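Local coordinates for protein endoglucanase A (Clostridium acetobutylicum, PDB 3IK2) that probably hydrolyses internal beta-1,4-glucosidic bonds of cellulose and related beta-glucans, as a family 44 glycoside hydrolase with a TIM-like barrel, at residues V3-D8 against F456-S461; T196-V201 against Q249-Y254; T33-G38 against L92-P97; G356-I361 against E386-K391; G469-F474 against T482-V487. All blocks are in the same frame, centred on the assembly; numbering follows the deposited sequence.

Interaction 1 (V3-D8 against F456-S461); sequences VNVNID and FNFNVS
Val3, Val5 and Ile7 lie alongside their partners Phe456, Phe458 and Val460, pointing the same way on one face of the sheet. Val5 touches both aromatic rings from one side: its CB is 3.7 Å from CD1 of Phe458, while its CG2, anti to the carbonyl carbon, meets the edge of the Phe456 ring at CD1, also 3.7 Å. Val3 CG1 reaches CE1 of Phe456 obliquely, and Ile7 CD1 touches Val460 CG2. The backbones are parallel strands in register, the N-terminal strand 2-15 pairing with 454-461 in the mixed sheet of the beta domain, 415-421 flanking 2-15 on its other side. Five backbone hydrogen bonds join them, the shortest from Ser461 N to Ile7 O at 2.6 Å. The opposite face carries two asparagine pairs and, at its end, Asp8 beside Ser461. Asn459 ND2 gives a short but bent, weak bond to Asn6 OD1 (2.7 Å, 125° at the hydrogen), amide planes 48° apart, and Asn457 ND2 reaches Asn4 OD1 only weakly at 3.4 Å.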
# COMPACT_ATOMS: atom_id res chain seq x y z
N VAL A 3 -9.08 -14.67 27.09
CA VAL A 3 -7.89 -14.03 26.59
C VAL A 3 -7.72 -12.73 27.39
O VAL A 3 -8.68 -11.97 27.54
CB VAL A 3 -8.04 -13.76 25.04
CG1 VAL A 3 -6.94 -12.83 24.50
CG2 VAL A 3 -8.10 -15.10 24.27
N ASN A 4 -6.53 -12.48 27.92
CA ASN A 4 -6.24 -11.22 28.61
C ASN A 4 -5.68 -10.20 27.64
O ASN A 4 -4.88 -10.53 26.78
CB ASN A 4 -5.25 -11.43 29.77
CG ASN A 4 -5.76 -12.46 30.79
OD1 ASN A 4 -6.93 -12.43 31.18
ND2 ASN A 4 -4.87 -13.38 31.21
N VAL A 5 -6.11 -8.95 27.78
CA VAL A 5 -5.58 -7.85 26.99
C VAL A 5 -5.14 -6.75 27.92
O VAL A 5 -5.97 -6.12 28.59
CB VAL A 5 -6.62 -7.28 26.03
CG1 VAL A 5 -6.01 -6.10 25.14
CG2 VAL A 5 -7.24 -8.41 25.19
N ASN A 6 -3.84 -6.51 27.92
CA ASN A 6 -3.19 -5.50 28.74
C ASN A 6 -2.81 -4.27 27.91
O ASN A 6 -1.90 -4.31 27.05
CB ASN A 6 -1.96 -6.11 29.42
CG ASN A 6 -2.33 -7.24 30.38
OD1 ASN A 6 -3.38 -7.23 31.02
ND2 ASN A 6 -1.44 -8.22 30.50
N ILE A 7 -3.53 -3.18 28.18
CA ILE A 7 -3.27 -1.90 27.50
C ILE A 7 -2.53 -0.94 28.45
O ILE A 7 -2.87 -0.81 29.63
CB ILE A 7 -4.61 -1.29 26.92
CG1 ILE A 7 -5.24 -2.26 25.92
CG2 ILE A 7 -4.39 0.06 26.25
CD1 ILE A 7 -6.73 -2.05 25.67
N ASP A 8 -1.51 -0.27 27.94
CA ASP A 8 -0.87 0.82 28.67
C ASP A 8 -0.79 2.05 27.77
O ASP A 8 -0.00 2.08 26.85
CB ASP A 8 0.53 0.40 29.12
CG ASP A 8 1.21 1.46 30.00
OD1 ASP A 8 2.22 1.12 30.66
OD2 ASP A 8 0.75 2.64 30.03
N PHE A 456 -12.82 -11.64 26.43
CA PHE A 456 -11.67 -10.78 26.52
C PHE A 456 -11.75 -10.08 27.84
O PHE A 456 -12.73 -9.41 28.14
CB PHE A 456 -11.64 -9.77 25.37
CG PHE A 456 -11.24 -10.34 24.05
CD1 PHE A 456 -9.89 -10.47 23.71
CD2 PHE A 456 -12.21 -10.70 23.12
CE1 PHE A 456 -9.50 -10.98 22.48
CE2 PHE A 456 -11.84 -11.21 21.87
CZ PHE A 456 -10.49 -11.35 21.55
N ASN A 457 -10.69 -10.23 28.62
CA ASN A 457 -10.54 -9.54 29.88
C ASN A 457 -9.54 -8.41 29.68
O ASN A 457 -8.37 -8.65 29.44
CB ASN A 457 -10.07 -10.55 30.95
CG ASN A 457 -10.91 -11.83 30.93
OD1 ASN A 457 -12.15 -11.77 30.96
ND2 ASN A 457 -10.24 -12.99 30.86
N PHE A 458 -10.02 -7.17 29.75
CA PHE A 458 -9.22 -6.01 29.42
C PHE A 458 -8.70 -5.35 30.66
O PHE A 458 -9.46 -5.07 31.59
CB PHE A 458 -10.03 -4.95 28.63
CG PHE A 458 -10.45 -5.39 27.24
CD1 PHE A 458 -9.64 -5.12 26.14
CD2 PHE A 458 -11.66 -6.07 27.04
CE1 PHE A 458 -10.03 -5.53 24.85
CE2 PHE A 458 -12.06 -6.48 25.77
CZ PHE A 458 -11.23 -6.22 24.66
N ASN A 459 -7.41 -5.04 30.62
CA ASN A 459 -6.78 -4.28 31.69
C ASN A 459 -6.13 -3.05 31.11
O ASN A 459 -5.06 -3.14 30.51
CB ASN A 459 -5.72 -5.14 32.40
CG ASN A 459 -6.23 -6.53 32.71
OD1 ASN A 459 -6.93 -6.73 33.72
ND2 ASN A 459 -5.90 -7.51 31.83
N VAL A 460 -6.76 -1.90 31.31
CA VAL A 460 -6.24 -0.65 30.79
C VAL A 460 -5.44 0.08 31.88
O VAL A 460 -5.99 0.55 32.88
CB VAL A 460 -7.36 0.24 30.23
CG1 VAL A 460 -6.79 1.49 29.64
CG2 VAL A 460 -8.17 -0.53 29.19
N SER A 461 -4.13 0.14 31.68
CA SER A 461 -3.27 0.97 32.53
C SER A 461 -3.18 2.39 31.92
O SER A 461 -2.62 2.58 30.85
CB SER A 461 -1.89 0.32 32.68
OG SER A 461 -1.02 1.16 33.41
O HOH W 1 0.33 4.17 32.65

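Interaction 2 (T196-V201 against Q249-Y254); sequences TKCSEV and QWFIDY
The Phe251 ring takes the methyl CG1 of Val201 at its edge, near the ring plane, and the sulfur of Cys198 obliquely; the Tyr254 ring next to it receives CB of Cys198, again at a slant. Phe235, from outside the two segments, stacks on Phe251. This is the meeting of the first turns of two helices of the TIM-like barrel, 198-215 and 251-266, with Lys197 and Trp250 as their N-cap residues. Both rings leave their helix with CG anti to the backbone N (chi1 167° in Phe251, 168° in Tyr254), which sends them side by side toward the other helix. Cys198 faces both rings at once. Its SG is 5.0 Å from the centroid of the Phe251 ring and 5.3 Å from that of Tyr254, an oblique sulfur-aromatic contact with each, and its CB comes within 3.7 Å of Tyr254 CE2. No hydrogen bond crosses between the segments. Trp241 and Val244 of helix 241-245 touch both Cys198 and Tyr254, while Asp240 accepts from the backbone N of Cys198 and of Ser199. Val201 and Phe251 meet tip to tip, with CG1 of Val201 in the crowded position between backbone N and carbonyl carbon, 3.5 Å from Phe251 CZ.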
# COMPACT_ATOMS: atom_id res chain seq x y z
N THR A 196 16.17 -6.50 -16.06
CA THR A 196 16.54 -5.24 -15.44
C THR A 196 17.74 -5.44 -14.50
O THR A 196 17.73 -6.30 -13.65
CB THR A 196 15.37 -4.66 -14.63
OG1 THR A 196 14.15 -4.76 -15.41
CG2 THR A 196 15.65 -3.24 -14.20
N LYS A 197 18.77 -4.63 -14.67
CA LYS A 197 19.93 -4.75 -13.84
C LYS A 197 19.71 -4.00 -12.52
O LYS A 197 18.92 -3.05 -12.45
CB LYS A 197 21.15 -4.19 -14.56
CG LYS A 197 21.67 -5.07 -15.66
CD LYS A 197 22.87 -4.35 -16.31
CE LYS A 197 23.63 -5.22 -17.27
NZ LYS A 197 22.80 -5.48 -18.48
N CYS A 198 20.38 -4.48 -11.48
CA CYS A 198 20.43 -3.79 -10.20
C CYS A 198 20.96 -2.39 -10.43
O CYS A 198 20.38 -1.42 -9.95
CB CYS A 198 21.32 -4.54 -9.20
SG CYS A 198 20.70 -6.15 -8.84
N SER A 199 22.04 -2.27 -11.19
CA SER A 199 22.61 -0.94 -11.50
C SER A 199 21.64 -0.05 -12.32
O SER A 199 21.58 1.18 -12.12
CB SER A 199 23.93 -1.08 -12.25
OG SER A 199 23.70 -1.56 -13.55
N GLU A 200 20.88 -0.67 -13.23
CA GLU A 200 19.89 0.04 -14.02
C GLU A 200 18.76 0.62 -13.15
O GLU A 200 18.46 1.82 -13.22
CB GLU A 200 19.33 -0.87 -15.13
CG GLU A 200 18.08 -0.29 -15.80
CD GLU A 200 17.44 -1.23 -16.83
OE1 GLU A 200 17.84 -2.41 -16.91
OE2 GLU A 200 16.51 -0.79 -17.55
N VAL A 201 18.16 -0.22 -12.31
CA VAL A 201 17.09 0.26 -11.41
C VAL A 201 17.54 1.41 -10.48
O VAL A 201 16.82 2.40 -10.30
CB VAL A 201 16.41 -0.89 -10.60
CG1 VAL A 201 17.26 -1.38 -9.47
CG2 VAL A 201 15.06 -0.41 -10.04
N GLN A 249 22.98 -8.78 2.55
CA GLN A 249 22.04 -9.88 2.71
C GLN A 249 21.07 -9.97 1.53
O GLN A 249 20.78 -11.07 1.07
CB GLN A 249 21.23 -9.76 4.00
CG GLN A 249 20.15 -10.81 4.14
CD GLN A 249 20.72 -12.22 4.30
OE1 GLN A 249 21.13 -12.59 5.39
NE2 GLN A 249 20.72 -13.01 3.24
N TRP A 250 20.58 -8.83 1.05
CA TRP A 250 19.59 -8.84 -0.02
C TRP A 250 19.58 -7.54 -0.80
O TRP A 250 20.33 -6.61 -0.47
CB TRP A 250 18.17 -9.22 0.49
CG TRP A 250 17.53 -8.32 1.55
CD1 TRP A 250 18.15 -7.37 2.31
CD2 TRP A 250 16.17 -8.37 2.00
NE1 TRP A 250 17.24 -6.78 3.17
CE2 TRP A 250 16.03 -7.39 3.02
CE3 TRP A 250 15.04 -9.15 1.65
CZ2 TRP A 250 14.80 -7.17 3.70
CZ3 TRP A 250 13.82 -8.91 2.33
CH2 TRP A 250 13.72 -7.93 3.33
N PHE A 251 18.78 -7.50 -1.87
CA PHE A 251 18.77 -6.35 -2.77
C PHE A 251 18.29 -5.09 -2.06
O PHE A 251 18.73 -4.02 -2.38
CB PHE A 251 17.96 -6.64 -4.07
CG PHE A 251 17.66 -5.40 -4.89
CD1 PHE A 251 18.58 -4.93 -5.84
CD2 PHE A 251 16.48 -4.67 -4.70
CE1 PHE A 251 18.30 -3.76 -6.59
CE2 PHE A 251 16.21 -3.50 -5.45
CZ PHE A 251 17.11 -3.05 -6.38
N ILE A 252 17.39 -5.22 -1.08
CA ILE A 252 16.91 -4.08 -0.28
C ILE A 252 18.04 -3.25 0.38
O ILE A 252 17.99 -2.02 0.36
CB ILE A 252 15.74 -4.49 0.73
CG1 ILE A 252 14.40 -4.61 -0.05
CG2 ILE A 252 15.65 -3.51 1.93
CD1 ILE A 252 13.21 -5.19 0.71
N ASP A 253 19.04 -3.94 0.93
CA ASP A 253 20.26 -3.31 1.50
C ASP A 253 21.09 -2.58 0.42
O ASP A 253 21.47 -1.46 0.59
CB ASP A 253 21.16 -4.39 2.16
CG ASP A 253 20.53 -5.01 3.40
OD1 ASP A 253 19.56 -4.44 3.94
OD2 ASP A 253 21.01 -6.09 3.83
N TYR A 254 21.35 -3.26 -0.69
CA TYR A 254 22.01 -2.66 -1.83
C TYR A 254 21.28 -1.40 -2.24
O TYR A 254 21.92 -0.36 -2.48
CB TYR A 254 22.05 -3.64 -3.00
CG TYR A 254 22.45 -3.01 -4.35
CD1 TYR A 254 23.79 -2.82 -4.70
CD2 TYR A 254 21.47 -2.63 -5.28
CE1 TYR A 254 24.13 -2.23 -5.95
CE2 TYR A 254 21.80 -2.08 -6.50
CZ TYR A 254 23.12 -1.89 -6.84
OH TYR A 254 23.39 -1.34 -8.06

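Interaction 3 (T33-G38 against L92-P97); sequences TARRIG and LAMGVP
Arg35 NH1 is gripped by two acceptors, Ser91 OG and the backbone O of Phe87, both from helix 82-93, while NE of the same guanidinium forms a salt bridge with Asp26. The arginine stands on strand 34-37 of the TIM-like barrel, and the 92-97 segment is the turn that takes helix 82-93 into the next barrel strand, 99-103: a beta-alpha-beta crossover. Gly95, with phi 76°, ends the helix in a Schellman motif, its N bonded to Leu92 O at 3.1 Å. Just before it, Met94 crosses Arg35 at about a right angle and lays its CE over one face of the guanidinium, off centre toward the rim. CE lies 3.2 Å from Arg35 NE, and SD is 3.7 Å from the same nitrogen. Both side chains bend at chi3. Val96 packs on the aliphatic part of the same arginine, CG2 4.0 Å from Arg35 CD, and its CG1 lies against the Thr33-Ala34 peptide. The Pro97 ring rests on the Thr33 backbone, CD 3.3 Å from Thr33 O.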
# COMPACT_ATOMS: atom_id res chain seq x y z
N THR A 33 -8.02 7.21 3.02
CA THR A 33 -7.23 8.39 3.35
C THR A 33 -6.06 8.60 2.37
O THR A 33 -5.30 9.55 2.54
CB THR A 33 -6.62 8.31 4.77
OG1 THR A 33 -5.69 7.21 4.83
CG2 THR A 33 -7.71 8.17 5.87
N ALA A 34 -5.94 7.72 1.38
CA ALA A 34 -4.84 7.77 0.39
C ALA A 34 -5.27 7.03 -0.85
O ALA A 34 -6.01 6.03 -0.78
CB ALA A 34 -3.56 7.17 0.92
N ARG A 35 -4.83 7.53 -2.01
CA ARG A 35 -5.12 6.87 -3.28
C ARG A 35 -3.87 6.84 -4.18
O ARG A 35 -3.09 7.79 -4.17
CB ARG A 35 -6.33 7.54 -3.98
CG ARG A 35 -7.67 7.34 -3.25
CD ARG A 35 -8.71 8.35 -3.76
NE ARG A 35 -9.35 7.97 -5.04
CZ ARG A 35 -9.15 8.59 -6.21
NH1 ARG A 35 -8.35 9.64 -6.30
NH2 ARG A 35 -9.78 8.16 -7.30
N ARG A 36 -3.68 5.72 -4.88
CA ARG A 36 -2.57 5.56 -5.83
C ARG A 36 -3.07 5.37 -7.26
O ARG A 36 -4.04 4.62 -7.49
CB ARG A 36 -1.71 4.34 -5.45
CG ARG A 36 -0.69 3.82 -6.51
CD ARG A 36 0.11 2.75 -5.85
NE ARG A 36 1.28 2.19 -6.52
CZ ARG A 36 1.30 1.03 -7.19
NH1 ARG A 36 0.18 0.35 -7.41
NH2 ARG A 36 2.43 0.57 -7.68
N ILE A 37 -2.41 6.02 -8.22
CA ILE A 37 -2.52 5.60 -9.63
C ILE A 37 -1.18 5.00 -10.03
O ILE A 37 -0.16 5.68 -10.01
CB ILE A 37 -3.05 6.70 -10.61
CG1 ILE A 37 -3.18 6.13 -12.04
CG2 ILE A 37 -2.21 8.02 -10.55
CD1 ILE A 37 -3.70 7.14 -13.10
N GLY A 38 -1.18 3.69 -10.28
CA GLY A 38 0.05 2.92 -10.45
C GLY A 38 -0.19 1.51 -10.95
O GLY A 38 -1.27 1.20 -11.47
N LEU A 92 -9.19 15.08 -4.32
CA LEU A 92 -9.55 16.37 -3.69
C LEU A 92 -11.06 16.51 -3.35
O LEU A 92 -11.40 16.98 -2.26
CB LEU A 92 -9.07 17.54 -4.55
CG LEU A 92 -7.54 17.70 -4.61
CD1 LEU A 92 -7.15 18.67 -5.71
CD2 LEU A 92 -6.92 18.12 -3.28
N ALA A 93 -11.91 16.09 -4.28
CA ALA A 93 -13.35 16.06 -4.07
C ALA A 93 -13.72 15.15 -2.92
O ALA A 93 -14.70 15.42 -2.27
CB ALA A 93 -14.06 15.60 -5.33
N MET A 94 -12.98 14.06 -2.71
CA MET A 94 -13.31 13.08 -1.67
C MET A 94 -12.75 13.52 -0.33
O MET A 94 -13.02 12.89 0.68
CB MET A 94 -12.71 11.71 -1.99
CG MET A 94 -13.33 10.98 -3.21
SD MET A 94 -12.43 9.43 -3.57
CE MET A 94 -12.02 9.70 -5.24
N GLY A 95 -11.94 14.57 -0.32
CA GLY A 95 -11.22 14.94 0.92
C GLY A 95 -10.03 14.02 1.24
O GLY A 95 -9.57 14.00 2.38
N VAL A 96 -9.53 13.30 0.24
CA VAL A 96 -8.40 12.38 0.44
C VAL A 96 -7.08 13.16 0.42
O VAL A 96 -6.77 13.81 -0.58
CB VAL A 96 -8.39 11.21 -0.59
CG1 VAL A 96 -7.08 10.46 -0.56
CG2 VAL A 96 -9.53 10.24 -0.30
N PRO A 97 -6.36 13.18 1.56
CA PRO A 97 -5.16 14.01 1.79
C PRO A 97 -3.88 13.58 1.08
O PRO A 97 -2.92 14.38 1.05
CB PRO A 97 -4.94 13.94 3.31
CG PRO A 97 -5.78 12.81 3.79
CD PRO A 97 -6.78 12.44 2.76

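Interaction 4 (G356-I361 against E386-K391); sequences GGEDHI and ECNSDK
Two acidic groups dominate the polar contacts. Glu358 OE1 and Glu386 OE1 approach to 2.6 Å, their carboxylate planes 84° apart; at this separation one of the acids probably holds a proton. Crowding of like charge, with Glu358 buried, may raise the pKa of one of them. The direct hydrogen bond between the segments runs from Cys387 N to Glu358 OE2 at 2.9 Å, using the syn lone pair of that oxygen, and Asn354 ND2 also binds OE2. Glu386 bends back at chi2 (51°), so that its OE1 takes Asn388 N at 2.8 Å from above the carboxylate plane and, weakly, Asp390 N. Its other oxygen, OE2, is held by Asn392 and Tyr384.

A water joins the outer ends of the loops, donating to Asp359 OD2 at 2.7 Å and accepting from Asn388 ND2.

Van der Waals contact supplies the rest. The extended Glu358 slides past Asn388 in the opposite direction, OE1 reaching CB of Asn388 at 3.2 Å, and CB of Asp359 comes within 3.2 Å of Lys391 O.

Each segment is folded into a beta turn, type I over Gly357-His360 and type I' over Asn388-Lys391. These are beta-alpha loops at the C-terminal ends of strands 347-353 and 379-384, the last two of the closed TIM-like barrel, leading into helices 361-376 and 393-403: the end where TIM-barrel enzymes carry their active site.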
# COMPACT_ATOMS: atom_id res chain seq x y z
N GLY A 356 -6.89 -11.54 -0.19
CA GLY A 356 -7.85 -12.46 -0.82
C GLY A 356 -9.13 -12.61 -0.03
O GLY A 356 -9.30 -11.92 1.00
N GLY A 357 -10.03 -13.49 -0.49
CA GLY A 357 -11.35 -13.71 0.13
C GLY A 357 -12.08 -12.45 0.59
O GLY A 357 -12.57 -12.37 1.72
N GLU A 358 -12.16 -11.50 -0.34
CA GLU A 358 -12.54 -10.10 -0.12
C GLU A 358 -14.00 -9.98 0.26
O GLU A 358 -14.38 -9.02 0.92
CB GLU A 358 -12.33 -9.31 -1.41
CG GLU A 358 -10.90 -9.18 -1.87
CD GLU A 358 -10.82 -8.55 -3.23
OE1 GLU A 358 -11.87 -8.03 -3.70
OE2 GLU A 358 -9.71 -8.54 -3.82
N ASP A 359 -14.79 -10.97 -0.14
CA ASP A 359 -16.21 -10.97 0.12
C ASP A 359 -16.60 -11.97 1.22
O ASP A 359 -17.74 -12.40 1.29
CB ASP A 359 -16.98 -11.22 -1.18
CG ASP A 359 -16.67 -12.57 -1.81
OD1 ASP A 359 -15.84 -13.34 -1.27
OD2 ASP A 359 -17.25 -12.85 -2.89
N HIS A 360 -15.64 -12.26 2.11
CA HIS A 360 -15.76 -13.27 3.18
C HIS A 360 -15.21 -12.68 4.49
O HIS A 360 -14.31 -11.85 4.47
CB HIS A 360 -14.93 -14.51 2.77
CG HIS A 360 -15.02 -15.65 3.74
ND1 HIS A 360 -16.08 -16.54 3.75
CD2 HIS A 360 -14.19 -16.05 4.72
CE1 HIS A 360 -15.88 -17.45 4.69
NE2 HIS A 360 -14.74 -17.17 5.30
N ILE A 361 -15.74 -13.11 5.64
CA ILE A 361 -15.28 -12.61 6.95
C ILE A 361 -13.76 -12.78 7.16
O ILE A 361 -13.11 -11.90 7.77
CB ILE A 361 -16.10 -13.26 8.15
CG1 ILE A 361 -15.72 -12.69 9.53
CG2 ILE A 361 -15.93 -14.80 8.19
CD1 ILE A 361 -15.75 -11.15 9.69
N GLU A 386 -7.27 -4.20 -5.63
CA GLU A 386 -8.46 -5.01 -5.87
C GLU A 386 -8.16 -6.21 -6.75
O GLU A 386 -7.64 -6.06 -7.86
CB GLU A 386 -9.52 -4.13 -6.55
CG GLU A 386 -10.84 -4.88 -6.88
CD GLU A 386 -11.39 -5.61 -5.71
OE1 GLU A 386 -11.91 -6.74 -5.90
OE2 GLU A 386 -11.33 -5.06 -4.58
N CYS A 387 -8.47 -7.42 -6.25
CA CYS A 387 -8.25 -8.65 -7.02
C CYS A 387 -9.49 -9.50 -7.32
O CYS A 387 -9.33 -10.63 -7.81
CB CYS A 387 -7.21 -9.51 -6.33
SG CYS A 387 -5.62 -8.69 -6.17
N ASN A 388 -10.70 -9.01 -7.03
CA ASN A 388 -11.89 -9.82 -7.19
C ASN A 388 -13.09 -9.09 -7.81
O ASN A 388 -14.20 -9.22 -7.32
CB ASN A 388 -12.30 -10.41 -5.82
CG ASN A 388 -13.15 -11.69 -5.95
OD1 ASN A 388 -13.12 -12.38 -6.98
ND2 ASN A 388 -13.90 -12.01 -4.89
N SER A 389 -12.85 -8.32 -8.87
CA SER A 389 -13.89 -7.54 -9.57
C SER A 389 -14.84 -6.78 -8.67
O SER A 389 -16.07 -6.78 -8.89
CB SER A 389 -14.67 -8.44 -10.55
OG SER A 389 -13.76 -9.07 -11.44
N ASP A 390 -14.27 -6.15 -7.63
CA ASP A 390 -15.03 -5.32 -6.67
C ASP A 390 -16.01 -6.12 -5.80
O ASP A 390 -16.92 -5.55 -5.19
CB ASP A 390 -15.77 -4.18 -7.37
CG ASP A 390 -14.84 -3.26 -8.14
OD1 ASP A 390 -13.75 -2.91 -7.64
OD2 ASP A 390 -15.22 -2.87 -9.26
N LYS A 391 -15.85 -7.43 -5.77
CA LYS A 391 -16.60 -8.24 -4.79
C LYS A 391 -15.86 -8.22 -3.46
O LYS A 391 -15.28 -9.21 -3.05
CB LYS A 391 -16.82 -9.65 -5.33
CG LYS A 391 -17.78 -9.67 -6.55
CD LYS A 391 -17.96 -11.07 -7.09
CE LYS A 391 -16.84 -11.42 -8.05
NZ LYS A 391 -16.97 -12.84 -8.48
O HOH W 2 -15.97 -14.04 -4.90

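Interaction 5 (G469-F474 against T482-V487); sequences GQVWGF and TKRDDV
Lys483 NZ holds Gln470 OE1 at 2.9 Å on an in-plane lone pair, and forms a salt bridge with Asp486 OD1 whose hydrogen bond is weak (3.3 Å). A bend at chi4 (-88°) turns NZ toward both. Arg484 reaches the other way: NH1 forms a salt bridge with Asp475, NH2 bonds weakly to Gly473 O. Gly473 and Thr482 of the antiparallel hairpin exchange two 3.0 Å bonds, N to O both ways. Arg484 N gives a 2.7 Å bond to Val471 O, and Val487 N reaches Gly469 O from above the carbonyl plane. One water bridges Gly469 N and Val487 O; another accepts from Val471 N and Lys483 NZ, close to Arg484 O and Asp486 OD1. Lys483 CG lies over the Trp472 indole, 4.1 Å from the five-membered ring centroid, a CH-pi contact. On the other face, Val471 CG2 packs on Val487 CG2 at 4.0 Å. Strand 481-484 is one of two edge strands of the mixed sheet; 503-510 flanks 468-475 on its far side, and helix 393-403 covers Phe474.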
# COMPACT_ATOMS: atom_id res chain seq x y z
N GLY A 469 -18.06 2.24 27.44
CA GLY A 469 -17.55 1.69 26.19
C GLY A 469 -18.69 1.40 25.22
O GLY A 469 -19.69 0.77 25.59
N GLN A 470 -18.53 1.88 23.99
CA GLN A 470 -19.43 1.52 22.88
C GLN A 470 -18.71 0.63 21.87
O GLN A 470 -17.48 0.70 21.73
CB GLN A 470 -19.95 2.77 22.19
CG GLN A 470 -20.91 3.58 23.04
CD GLN A 470 -21.46 4.79 22.28
OE1 GLN A 470 -22.63 4.81 21.93
NE2 GLN A 470 -20.61 5.77 22.00
N VAL A 471 -19.47 -0.20 21.17
CA VAL A 471 -18.87 -1.25 20.36
C VAL A 471 -19.57 -1.37 19.00
O VAL A 471 -20.78 -1.41 18.95
CB VAL A 471 -18.92 -2.63 21.09
CG1 VAL A 471 -18.25 -3.71 20.23
CG2 VAL A 471 -18.27 -2.54 22.50
N TRP A 472 -18.77 -1.41 17.92
CA TRP A 472 -19.27 -1.61 16.55
C TRP A 472 -18.53 -2.75 15.88
O TRP A 472 -17.35 -2.90 16.08
CB TRP A 472 -19.10 -0.35 15.69
CG TRP A 472 -19.96 0.82 16.09
CD1 TRP A 472 -21.13 1.24 15.50
CD2 TRP A 472 -19.68 1.75 17.13
NE1 TRP A 472 -21.60 2.37 16.14
CE2 TRP A 472 -20.73 2.70 17.14
CE3 TRP A 472 -18.64 1.86 18.07
CZ2 TRP A 472 -20.77 3.75 18.05
CZ3 TRP A 472 -18.68 2.91 18.98
CH2 TRP A 472 -19.73 3.84 18.96
N GLY A 473 -19.19 -3.52 15.03
CA GLY A 473 -18.52 -4.67 14.44
C GLY A 473 -19.19 -5.35 13.28
O GLY A 473 -20.33 -5.08 12.95
N PHE A 474 -18.44 -6.26 12.67
CA PHE A 474 -18.92 -7.09 11.58
C PHE A 474 -18.43 -8.48 11.88
O PHE A 474 -17.49 -8.66 12.68
CB PHE A 474 -18.46 -6.59 10.19
CG PHE A 474 -16.96 -6.55 10.00
CD1 PHE A 474 -16.28 -7.65 9.47
CD2 PHE A 474 -16.24 -5.39 10.30
CE1 PHE A 474 -14.90 -7.61 9.28
CE2 PHE A 474 -14.86 -5.34 10.11
CZ PHE A 474 -14.18 -6.47 9.59
N THR A 482 -22.49 -3.11 12.47
CA THR A 482 -23.62 -2.84 13.36
C THR A 482 -23.11 -2.39 14.72
O THR A 482 -22.09 -2.88 15.19
CB THR A 482 -24.53 -4.07 13.50
OG1 THR A 482 -23.77 -5.17 14.06
CG2 THR A 482 -25.11 -4.48 12.14
N LYS A 483 -23.82 -1.46 15.35
CA LYS A 483 -23.57 -1.12 16.73
C LYS A 483 -23.96 -2.30 17.59
O LYS A 483 -25.09 -2.80 17.51
CB LYS A 483 -24.34 0.13 17.15
CG LYS A 483 -23.94 0.67 18.53
CD LYS A 483 -24.65 1.97 18.84
CE LYS A 483 -23.86 2.81 19.84
NZ LYS A 483 -24.19 2.50 21.26
N ARG A 484 -23.00 -2.76 18.40
CA ARG A 484 -23.23 -3.89 19.27
C ARG A 484 -23.53 -3.39 20.69
O ARG A 484 -23.55 -2.20 20.96
CB ARG A 484 -22.06 -4.88 19.20
CG ARG A 484 -21.39 -4.84 17.83
CD ARG A 484 -20.91 -6.17 17.28
NE ARG A 484 -21.21 -6.30 15.84
CZ ARG A 484 -21.32 -7.46 15.20
NH1 ARG A 484 -21.13 -8.62 15.84
NH2 ARG A 484 -21.64 -7.48 13.91
N ASP A 485 -23.79 -4.31 21.59
CA ASP A 485 -24.08 -3.96 22.96
C ASP A 485 -22.93 -3.18 23.62
O ASP A 485 -21.74 -3.51 23.41
CB ASP A 485 -24.38 -5.24 23.73
CG ASP A 485 -25.37 -5.03 24.86
OD1 ASP A 485 -26.31 -4.19 24.74
OD2 ASP A 485 -25.20 -5.75 25.87
N ASP A 486 -23.28 -2.17 24.42
CA ASP A 486 -22.26 -1.41 25.13
C ASP A 486 -21.48 -2.31 26.05
O ASP A 486 -21.99 -3.35 26.50
CB ASP A 486 -22.86 -0.29 25.96
CG ASP A 486 -23.46 0.81 25.12
OD1 ASP A 486 -23.47 0.72 23.89
OD2 ASP A 486 -23.94 1.79 25.72
N VAL A 487 -20.23 -1.92 26.32
CA VAL A 487 -19.47 -2.48 27.42
C VAL A 487 -20.32 -2.41 28.70
O VAL A 487 -20.85 -1.35 29.07
CB VAL A 487 -18.10 -1.81 27.58
CG1 VAL A 487 -17.42 -2.27 28.87
CG2 VAL A 487 -17.22 -2.15 26.39
O HOH W 3 -20.17 1.22 28.96
O HOH W 4 -22.39 0.06 21.61

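In the fold
Interactions 1 and 5 both belong to the mixed beta sheet, their centres 18 Å apart: one is a parallel pairing with an apolar and an amide face, the other an edge hairpin with charged side chains. The remaining three belong to the TIM-like barrel. Interaction 2 is the most buried and mainly apolar and sulfur-aromatic, with no hydrogen bond across it, between two helix starts; interaction 3 is partly buried and packs a strand against the turn after a helix, with an arginine at its centre; interaction 4 is a surface contact between loops, built on paired carboxylates. Interactions 4 and 5 touch where Ile361 CD1 meets Phe474 CD1 at 3.5 Å, so barrel and beta domain pack there.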